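Local coordinates for protein SmhB (Serratia marcescens, PDB 6ZZ5) that is the B component of a tripartite alpha-pore-forming toxin and probably contributes to the membrane pore after leaving its soluble form, at residues 73-87 / 321-335. Numbering follows the deposited sequence.
Sequences IRNVTNIQDYFETQN and VTKVLDGTKIIKQQM. With EDO (1,2-ethanediol), chain I.
Q80, in segment 73-87 of helix 44-92, fills a hole on helix 321-336 made by L325, T328, K329 and K332. Its CB lies 3.8 Å from T328 CB, and CG, swung anti to the backbone N (chi1 -174°), passes on over T328 OG1 with L325 CD2 to one side. The extended chain then carries NE2 to T328 OG1, a 2.8 Å hydrogen bond that is nearly straight (172°) and lies in the amide plane. T328 suits this place because its hydroxyl donates to L325 O while accepting from Q80 NE2, and its methyl packs on I79 CG2. L325 returns the knob, sitting among Q80, F83, E84 and N87, with CD2 3.8 Å from F83 CB. On the inner side, V324 and I79 cross at about a right angle, CG1 of V324 touching CG2 of I79 at 3.7 Å. Nearer the other end, K332 lays its CG along V76 CG1, then bends so that NZ donates to T77 OG1 at 2.6 Å. The segment axes, 150° apart in direction, approach to 9.2 Å within the long helical bundle of this HBL-family toxin. Apolar packing thus supplies the core, and bonds from the Q80 amide and K332 ammonium to threonine hydroxyls add polar links consistent with a defined register.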
ATOM      1  N   ILE A  73       2.626  10.472  -2.255  1.00 18.71           N
ATOM      2  CA  ILE A  73       1.960  11.404  -3.195  1.00 20.40           C
ATOM      3  C   ILE A  73       2.982  12.432  -3.677  1.00 22.19           C
ATOM      4  O   ILE A  73       3.000  12.771  -4.889  1.00 19.59           O
ATOM      5  CB  ILE A  73       0.711  12.027  -2.552  1.00 26.89           C
ATOM      6  CG1 ILE A  73      -0.325  10.922  -2.259  1.00 30.51           C
ATOM      7  CG2 ILE A  73       0.152  13.124  -3.440  1.00 25.56           C
ATOM      8  CD1 ILE A  73      -1.464  11.361  -1.354  1.00 34.79           C
ATOM      9  N   ARG A  74       3.797  12.911  -2.751  1.00 16.14           N
ATOM     10  CA  ARG A  74       4.857  13.873  -3.070  1.00 16.56           C
ATOM     11  C   ARG A  74       5.752  13.275  -4.168  1.00 21.43           C
ATOM     12  O   ARG A  74       6.150  14.046  -5.091  1.00 18.93           O
ATOM     13  CB  ARG A  74       5.574  14.243  -1.775  1.00 23.83           C
ATOM     14  CG  ARG A  74       6.843  15.037  -1.968  1.00 30.11           C
ATOM     15  CD  ARG A  74       6.496  16.373  -2.550  1.00 37.38           C
ATOM     16  NE  ARG A  74       5.628  17.151  -1.682  1.00 52.23           N
ATOM     17  CZ  ARG A  74       5.038  18.290  -2.048  1.00 69.73           C
ATOM     18  NH1 ARG A  74       4.284  18.953  -1.182  1.00 63.56           N
ATOM     19  NH2 ARG A  74       5.205  18.751  -3.278  1.00 50.37           N
ATOM     20  N   ASN A  75       6.085  11.973  -4.055  1.00 17.89           N
ATOM     21  CA  ASN A  75       6.988  11.311  -5.007  1.00 15.29           C
ATOM     22  C   ASN A  75       6.336  11.441  -6.389  1.00 16.45           C
ATOM     23  O   ASN A  75       7.043  11.708  -7.378  1.00 15.57           O
ATOM     24  CB  ASN A  75       7.233   9.850  -4.682  1.00 16.69           C
ATOM     25  CG  ASN A  75       8.097   9.214  -5.744  1.00 17.82           C
ATOM     26  OD1 ASN A  75       9.275   9.529  -5.808  1.00 19.45           O
ATOM     27  ND2 ASN A  75       7.536   8.303  -6.526  1.00 16.94           N
ATOM     28  N   VAL A  76       5.027  11.226  -6.486  1.00 14.61           N
ATOM     29  CA  VAL A  76       4.344  11.288  -7.803  1.00 16.18           C
ATOM     30  C   VAL A  76       4.460  12.728  -8.325  1.00 15.62           C
ATOM     31  O   VAL A  76       4.666  12.890  -9.554  1.00 16.43           O
ATOM     32  CB  VAL A  76       2.873  10.822  -7.717  1.00 16.11           C
ATOM     33  CG1 VAL A  76       2.176  11.046  -9.025  1.00 21.61           C
ATOM     34  CG2 VAL A  76       2.757   9.382  -7.275  1.00 18.59           C
ATOM     35  N   THR A  77       4.234  13.728  -7.501  1.00 15.72           N
ATOM     36  CA  THR A  77       4.402  15.158  -7.885  1.00 20.52           C
ATOM     37  C   THR A  77       5.847  15.408  -8.370  1.00 18.28           C
ATOM     38  O   THR A  77       6.073  16.161  -9.342  1.00 17.54           O
ATOM     39  CB  THR A  77       4.085  16.094  -6.705  1.00 23.24           C
ATOM     40  OG1 THR A  77       2.747  15.746  -6.332  1.00 20.34           O
ATOM     41  CG2 THR A  77       4.206  17.564  -7.070  1.00 28.17           C
ATOM     42  N   ASN A  78       6.817  14.803  -7.712  1.00 18.95           N
ATOM     43  CA  ASN A  78       8.259  14.987  -8.067  1.00 20.39           C
ATOM     44  C   ASN A  78       8.519  14.373  -9.437  1.00 20.09           C
ATOM     45  O   ASN A  78       9.253  14.964 -10.199  1.00 18.55           O
ATOM     46  CB  ASN A  78       9.189  14.356  -7.023  1.00 16.62           C
ATOM     47  CG  ASN A  78       9.143  15.070  -5.701  1.00 19.41           C
ATOM     48  OD1 ASN A  78       8.658  16.195  -5.642  1.00 17.98           O
ATOM     49  ND2 ASN A  78       9.675  14.456  -4.654  1.00 19.32           N
ATOM     50  N   ILE A  79       7.951  13.195  -9.725  1.00 18.79           N
ATOM     51  CA  ILE A  79       8.083  12.573 -11.055  1.00 17.58           C
ATOM     52  C   ILE A  79       7.499  13.560 -12.065  1.00 18.82           C
ATOM     53  O   ILE A  79       8.096  13.783 -13.097  1.00 18.34           O
ATOM     54  CB  ILE A  79       7.392  11.200 -11.090  1.00 17.71           C
ATOM     55  CG1 ILE A  79       8.110  10.239 -10.116  1.00 19.79           C
ATOM     56  CG2 ILE A  79       7.356  10.682 -12.510  1.00 18.89           C
ATOM     57  CD1 ILE A  79       7.525   8.879 -10.060  1.00 22.49           C
ATOM     58  N   GLN A  80       6.298  14.072 -11.806  1.00 16.43           N
ATOM     59  CA  GLN A  80       5.639  14.990 -12.740  1.00 16.71           C
ATOM     60  C   GLN A  80       6.596  16.164 -12.984  1.00 17.25           C
ATOM     61  O   GLN A  80       6.796  16.525 -14.164  1.00 19.63           O
ATOM     62  CB  GLN A  80       4.310  15.472 -12.193  1.00 18.23           C
ATOM     63  CG  GLN A  80       3.515  16.303 -13.176  1.00 19.53           C
ATOM     64  CD  GLN A  80       2.147  16.606 -12.637  1.00 21.64           C
ATOM     65  OE1 GLN A  80       1.958  17.678 -12.147  1.00 24.32           O
ATOM     66  NE2 GLN A  80       1.224  15.654 -12.662  1.00 20.51           N
ATOM     67  N   ASP A  81       7.122  16.758 -11.927  1.00 16.96           N
ATOM     68  CA  ASP A  81       7.922  18.004 -12.065  0.50 20.12           C
ATOM     69  C   ASP A  81       9.231  17.653 -12.778  1.00 19.04           C
ATOM     70  O   ASP A  81       9.665  18.470 -13.613  1.00 22.03           O
ATOM     71  CB  ASP A  81       8.194  18.718 -10.753  0.50 20.22           C
ATOM     72  CG  ASP A  81       9.116  19.918 -10.968  0.50 21.00           C
ATOM     73  OD1 ASP A  81       8.863  20.758 -11.909  0.50 22.53           O
ATOM     74  OD2 ASP A  81      10.146  19.904 -10.316  0.50 16.59           O
ATOM     75  N   TYR A  82       9.810  16.492 -12.505  1.00 17.11           N
ATOM     76  CA  TYR A  82      11.049  16.050 -13.200  1.00 15.23           C
ATOM     77  C   TYR A  82      10.788  15.986 -14.717  1.00 18.93           C
ATOM     78  O   TYR A  82      11.521  16.578 -15.489  1.00 16.50           O
ATOM     79  CB  TYR A  82      11.651  14.725 -12.697  1.00 20.44           C
ATOM     80  CG  TYR A  82      12.746  14.367 -13.657  1.00 18.21           C
ATOM     81  CD1 TYR A  82      13.984  14.982 -13.575  1.00 21.99           C
ATOM     82  CD2 TYR A  82      12.470  13.604 -14.774  1.00 20.20           C
ATOM     83  CE1 TYR A  82      14.955  14.771 -14.540  1.00 21.04           C
ATOM     84  CE2 TYR A  82      13.420  13.407 -15.767  1.00 21.36           C
ATOM     85  CZ  TYR A  82      14.658  14.027 -15.668  1.00 22.10           C
ATOM     86  OH  TYR A  82      15.585  13.869 -16.661  1.00 20.63           O
ATOM     87  N   PHE A  83       9.729  15.304 -15.148  1.00 16.14           N
ATOM     88  CA  PHE A  83       9.463  15.050 -16.565  1.00 17.75           C
ATOM     89  C   PHE A  83       8.985  16.342 -17.231  1.00 16.34           C
ATOM     90  O   PHE A  83       9.287  16.517 -18.426  1.00 16.07           O
ATOM     91  CB  PHE A  83       8.585  13.806 -16.758  1.00 20.25           C
ATOM     92  CG  PHE A  83       9.396  12.546 -16.643  1.00 16.59           C
ATOM     93  CD1 PHE A  83      10.396  12.254 -17.559  1.00 19.58           C
ATOM     94  CD2 PHE A  83       9.264  11.701 -15.540  1.00 19.58           C
ATOM     95  CE1 PHE A  83      11.174  11.106 -17.428  1.00 21.09           C
ATOM     96  CE2 PHE A  83      10.062  10.573 -15.412  1.00 18.34           C
ATOM     97  CZ  PHE A  83      11.014  10.276 -16.348  1.00 20.87           C
ATOM     98  N   GLU A  84       8.284  17.220 -16.525  1.00 16.23           N
ATOM     99  CA  GLU A  84       7.955  18.553 -17.081  1.00 16.46           C
ATOM    100  C   GLU A  84       9.267  19.338 -17.336  1.00 17.93           C
ATOM    101  O   GLU A  84       9.398  20.008 -18.346  1.00 16.30           O
ATOM    102  CB  GLU A  84       6.984  19.335 -16.178  1.00 16.34           C
ATOM    103  CG  GLU A  84       5.581  18.773 -16.152  1.00 21.47           C
ATOM    104  CD  GLU A  84       4.800  18.902 -17.454  1.00 24.60           C
ATOM    105  OE1 GLU A  84       5.344  19.492 -18.409  1.00 23.50           O
ATOM    106  OE2 GLU A  84       3.617  18.438 -17.480  1.00 24.28           O
ATOM    107  N   THR A  85      10.213  19.267 -16.429  1.00 17.06           N
ATOM    108  CA  THR A  85      11.519  19.954 -16.586  1.00 17.11           C
ATOM    109  C   THR A  85      12.279  19.278 -17.748  1.00 18.61           C
ATOM    110  O   THR A  85      12.894  19.995 -18.539  1.00 17.83           O
ATOM    111  CB  THR A  85      12.307  19.875 -15.290  1.00 19.89           C
ATOM    112  OG1 THR A  85      11.547  20.530 -14.266  1.00 21.62           O
ATOM    113  CG2 THR A  85      13.646  20.550 -15.435  1.00 19.59           C
ATOM    114  N   GLN A  86      12.213  17.966 -17.872  1.00 17.17           N
ATOM    115  CA  GLN A  86      12.890  17.256 -18.976  1.00 17.79           C
ATOM    116  C   GLN A  86      12.241  17.707 -20.284  1.00 19.10           C
ATOM    117  O   GLN A  86      12.979  17.959 -21.244  1.00 19.52           O
ATOM    118  CB  GLN A  86      12.908  15.758 -18.776  1.00 16.91           C
ATOM    119  CG  GLN A  86      13.809  15.053 -19.786  1.00 17.84           C
ATOM    120  CD  GLN A  86      13.800  13.550 -19.676  1.00 19.44           C
ATOM    121  OE1 GLN A  86      14.456  12.984 -18.798  1.00 18.68           O
ATOM    122  NE2 GLN A  86      13.053  12.910 -20.560  1.00 17.89           N
ATOM    123  N   ASN A  87      10.919  17.814 -20.335  1.00 16.32           N
ATOM    124  CA  ASN A  87      10.241  18.289 -21.578  1.00 18.39           C
ATOM    125  C   ASN A  87      10.612  19.753 -21.870  1.00 18.11           C
ATOM    126  O   ASN A  87      10.637  20.158 -23.062  1.00 19.59           O
ATOM    127  CB  ASN A  87       8.724  18.105 -21.544  1.00 18.03           C
ATOM    128  CG  ASN A  87       8.280  16.742 -22.040  1.00 18.45           C
ATOM    129  OD1 ASN A  87       9.110  15.918 -22.488  1.00 19.64           O
ATOM    130  ND2 ASN A  87       6.968  16.500 -21.918  1.00 13.85           N
ATOM    131  N   VAL A 321       7.663  10.008 -22.500  1.00 20.58           N
ATOM    132  CA  VAL A 321       7.434  10.998 -21.416  1.00 17.97           C
ATOM    133  C   VAL A 321       5.924  11.233 -21.265  1.00 23.07           C
ATOM    134  O   VAL A 321       5.439  11.365 -20.132  1.00 20.06           O
ATOM    135  CB  VAL A 321       8.266  12.261 -21.608  1.00 19.18           C
ATOM    136  CG1 VAL A 321       7.900  13.293 -20.594  1.00 18.38           C
ATOM    137  CG2 VAL A 321       9.748  11.881 -21.559  1.00 22.28           C
ATOM    138  N   THR A 322       5.174  11.202 -22.335  1.00 21.52           N
ATOM    139  CA  THR A 322       3.752  11.585 -22.294  1.00 24.22           C
ATOM    140  C   THR A 322       2.992  10.565 -21.435  1.00 26.30           C
ATOM    141  O   THR A 322       2.124  10.958 -20.655  1.00 22.48           O
ATOM    142  CB  THR A 322       3.171  11.711 -23.701  1.00 26.82           C
ATOM    143  OG1 THR A 322       3.785  12.891 -24.253  1.00 24.10           O
ATOM    144  CG2 THR A 322       1.680  11.874 -23.628  1.00 25.65           C
ATOM    145  N   LYS A 323       3.351   9.303 -21.553  1.00 22.75           N
ATOM    146  CA  LYS A 323       2.683   8.227 -20.788  1.00 23.08           C
ATOM    147  C   LYS A 323       2.966   8.432 -19.287  1.00 23.36           C
ATOM    148  O   LYS A 323       2.059   8.320 -18.473  1.00 20.24           O
ATOM    149  CB  LYS A 323       3.150   6.882 -21.346  1.00 26.92           C
ATOM    150  CG  LYS A 323       2.762   5.645 -20.525  1.00 32.44           C
ATOM    151  CD  LYS A 323       3.326   4.361 -21.135  1.00 42.89           C
ATOM    152  CE  LYS A 323       4.845   4.419 -21.207  1.00 57.87           C
ATOM    153  NZ  LYS A 323       5.446   3.146 -21.660  1.00 73.44           N
ATOM    154  N   VAL A 324       4.184   8.775 -18.906  1.00 19.06           N
ATOM    155  CA  VAL A 324       4.526   9.013 -17.504  1.00 18.71           C
ATOM    156  C   VAL A 324       3.774  10.245 -17.019  1.00 21.47           C
ATOM    157  O   VAL A 324       3.194  10.200 -15.890  1.00 21.26           O
ATOM    158  CB  VAL A 324       6.034   9.116 -17.266  1.00 24.14           C
ATOM    159  CG1 VAL A 324       6.277   9.383 -15.809  1.00 27.09           C
ATOM    160  CG2 VAL A 324       6.719   7.847 -17.745  1.00 25.53           C
ATOM    161  N   LEU A 325       3.754  11.327 -17.784  1.00 18.32           N
ATOM    162  CA  LEU A 325       3.041  12.546 -17.330  1.00 17.93           C
ATOM    163  C   LEU A 325       1.524  12.270 -17.150  1.00 19.87           C
ATOM    164  O   LEU A 325       0.945  12.692 -16.120  1.00 19.92           O
ATOM    165  CB  LEU A 325       3.293  13.697 -18.315  1.00 20.73           C
ATOM    166  CG  LEU A 325       4.697  14.329 -18.213  1.00 18.64           C
ATOM    167  CD1 LEU A 325       4.861  15.372 -19.286  1.00 21.65           C
ATOM    168  CD2 LEU A 325       4.992  14.931 -16.828  1.00 19.16           C
ATOM    169  N   ASP A 326       0.890  11.618 -18.114  1.00 18.89           N
ATOM    170  CA  ASP A 326      -0.536  11.186 -18.013  1.00 20.71           C
ATOM    171  C   ASP A 326      -0.727  10.386 -16.706  1.00 18.23           C
ATOM    172  O   ASP A 326      -1.718  10.637 -15.989  1.00 19.43           O
ATOM    173  CB  ASP A 326      -0.938  10.338 -19.219  1.00 22.37           C
ATOM    174  CG  ASP A 326      -1.100  11.099 -20.517  1.00 27.89           C
ATOM    175  OD1 ASP A 326      -1.042  12.341 -20.485  1.00 23.82           O
ATOM    176  OD2 ASP A 326      -1.377  10.447 -21.547  1.00 29.43           O
ATOM    177  N   GLY A 327       0.159   9.439 -16.437  1.00 18.17           N
ATOM    178  CA  GLY A 327       0.111   8.589 -15.223  1.00 21.47           C
ATOM    179  C   GLY A 327       0.145   9.430 -13.975  1.00 23.85           C
ATOM    180  O   GLY A 327      -0.660   9.193 -13.067  1.00 17.24           O
ATOM    181  N   THR A 328       1.077  10.391 -13.884  1.00 19.17           N
ATOM    182  CA  THR A 328       1.178  11.232 -12.669  1.00 18.07           C
ATOM    183  C   THR A 328      -0.168  11.916 -12.427  1.00 17.51           C
ATOM    184  O   THR A 328      -0.546  12.043 -11.249  1.00 21.85           O
ATOM    185  CB  THR A 328       2.296  12.293 -12.736  1.00 18.52           C
ATOM    186  OG1 THR A 328       2.051  13.237 -13.797  1.00 18.12           O
ATOM    187  CG2 THR A 328       3.657  11.622 -12.895  1.00 15.67           C
ATOM    188  N   LYS A 329      -0.828  12.392 -13.466  1.00 18.64           N
ATOM    189  CA  LYS A 329      -2.082  13.186 -13.341  1.00 17.68           C
ATOM    190  C   LYS A 329      -3.213  12.239 -12.880  1.00 19.16           C
ATOM    191  O   LYS A 329      -3.988  12.603 -11.959  1.00 21.00           O
ATOM    192  CB  LYS A 329      -2.486  13.848 -14.667  1.00 22.73           C
ATOM    193  CG  LYS A 329      -1.537  14.945 -15.181  1.00 31.01           C
ATOM    194  CD  LYS A 329      -1.946  15.497 -16.564  1.00 35.74           C
ATOM    195  CE  LYS A 329      -0.818  16.098 -17.389  1.00 37.52           C
ATOM    196  NZ  LYS A 329      -0.261  17.258 -16.675  1.00 46.09           N
ATOM    197  N   ILE A 330      -3.291  11.078 -13.484  1.00 18.71           N
ATOM    198  CA  ILE A 330      -4.371  10.078 -13.182  1.00 18.73           C
ATOM    199  C   ILE A 330      -4.145   9.569 -11.761  1.00 18.14           C
ATOM    200  O   ILE A 330      -5.111   9.537 -10.984  1.00 20.80           O
ATOM    201  CB  ILE A 330      -4.422   8.956 -14.210  1.00 20.50           C
ATOM    202  CG1 ILE A 330      -4.635   9.504 -15.628  1.00 23.48           C
ATOM    203  CG2 ILE A 330      -5.527   7.958 -13.836  1.00 21.86           C
ATOM    204  CD1 ILE A 330      -4.317   8.492 -16.710  1.00 24.67           C
ATOM    205  N   ILE A 331      -2.913   9.263 -11.427  1.00 20.10           N
ATOM    206  CA  ILE A 331      -2.573   8.727 -10.089  1.00 22.48           C
ATOM    207  C   ILE A 331      -2.932   9.756  -9.036  1.00 22.03           C
ATOM    208  O   ILE A 331      -3.623   9.394  -8.041  1.00 18.71           O
ATOM    209  CB  ILE A 331      -1.123   8.236 -10.011  1.00 18.08           C
ATOM    210  CG1 ILE A 331      -0.985   6.989 -10.870  1.00 16.55           C
ATOM    211  CG2 ILE A 331      -0.702   7.975  -8.591  1.00 17.57           C
ATOM    212  CD1 ILE A 331       0.420   6.567 -11.061  1.00 18.30           C
ATOM    213  N   LYS A 332      -2.540  11.014  -9.220  1.00 21.08           N
ATOM    214  CA  LYS A 332      -2.895  12.013  -8.179  1.00 23.31           C
ATOM    215  C   LYS A 332      -4.419  12.069  -7.975  1.00 19.88           C
ATOM    216  O   LYS A 332      -4.873  12.157  -6.798  1.00 19.46           O
ATOM    217  CB  LYS A 332      -2.238  13.342  -8.519  1.00 24.93           C
ATOM    218  CG  LYS A 332      -0.735  13.323  -8.225  1.00 30.69           C
ATOM    219  CD  LYS A 332       0.008  14.490  -8.872  1.00 33.24           C
ATOM    220  CE  LYS A 332      -0.488  15.802  -8.344  1.00 34.59           C
ATOM    221  NZ  LYS A 332       0.512  16.382  -7.448  1.00 39.36           N
ATOM    222  N   GLN A 333      -5.186  12.079  -9.053  1.00 17.85           N
ATOM    223  CA  GLN A 333      -6.669  12.140  -9.002  1.00 20.56           C
ATOM    224  C   GLN A 333      -7.210  10.895  -8.289  1.00 19.19           C
ATOM    225  O   GLN A 333      -8.091  10.998  -7.428  1.00 21.03           O
ATOM    226  CB  GLN A 333      -7.272  12.214 -10.410  1.00 22.95           C
ATOM    227  CG  GLN A 333      -7.127  13.561 -11.107  1.00 35.82           C
ATOM    228  CD  GLN A 333      -7.823  13.502 -12.451  1.00 36.52           C
ATOM    229  OE1 GLN A 333      -7.566  12.615 -13.264  1.00 51.64           O
ATOM    230  NE2 GLN A 333      -8.774  14.388 -12.654  1.00 41.47           N
ATOM    231  N   GLN A 334      -6.724   9.724  -8.651  1.00 19.63           N
ATOM    232  CA  GLN A 334      -7.178   8.457  -7.999  1.00 21.94           C
ATOM    233  C   GLN A 334      -6.873   8.459  -6.504  1.00 19.79           C
ATOM    234  O   GLN A 334      -7.701   8.017  -5.749  1.00 22.12           O
ATOM    235  CB  GLN A 334      -6.489   7.243  -8.595  1.00 22.15           C
ATOM    236  CG  GLN A 334      -6.960   7.003  -9.995  1.00 29.26           C
ATOM    237  CD  GLN A 334      -8.163   6.115 -10.169  1.00 28.02           C
ATOM    238  OE1 GLN A 334      -8.838   5.686  -9.219  1.00 31.01           O
ATOM    239  NE2 GLN A 334      -8.450   5.900 -11.448  1.00 28.06           N
ATOM    240  N   MET A 335      -5.685   8.912  -6.110  1.00 20.41           N
ATOM    241  CA  MET A 335      -5.247   8.889  -4.698  1.00 20.05           C
ATOM    242  C   MET A 335      -6.065   9.889  -3.896  1.00 25.32           C
ATOM    243  O   MET A 335      -6.361   9.589  -2.739  1.00 22.00           O
ATOM    244  CB  MET A 335      -3.738   9.124  -4.588  1.00 20.64           C
ATOM    245  CG  MET A 335      -3.002   7.950  -5.217  1.00 24.29           C
ATOM    246  SD  MET A 335      -1.228   7.982  -4.971  1.00 28.98           S
ATOM    247  CE  MET A 335      -1.215   7.303  -3.305  1.00 28.05           C
TER
HETATM  248  C1  EDO I 407      17.142  11.235 -20.916  1.00 41.36           C
HETATM  249  O1  EDO I 407      17.107   9.952 -21.519  1.00 53.87           O
HETATM  250  C2  EDO I 407      16.942  11.156 -19.455  1.00 42.26           C
HETATM  251  O2  EDO I 407      15.675  10.615 -19.129  1.00 43.02           O
HETATM  252  O   HOH W   1       6.025  14.127 -23.575  1.00 30.42           O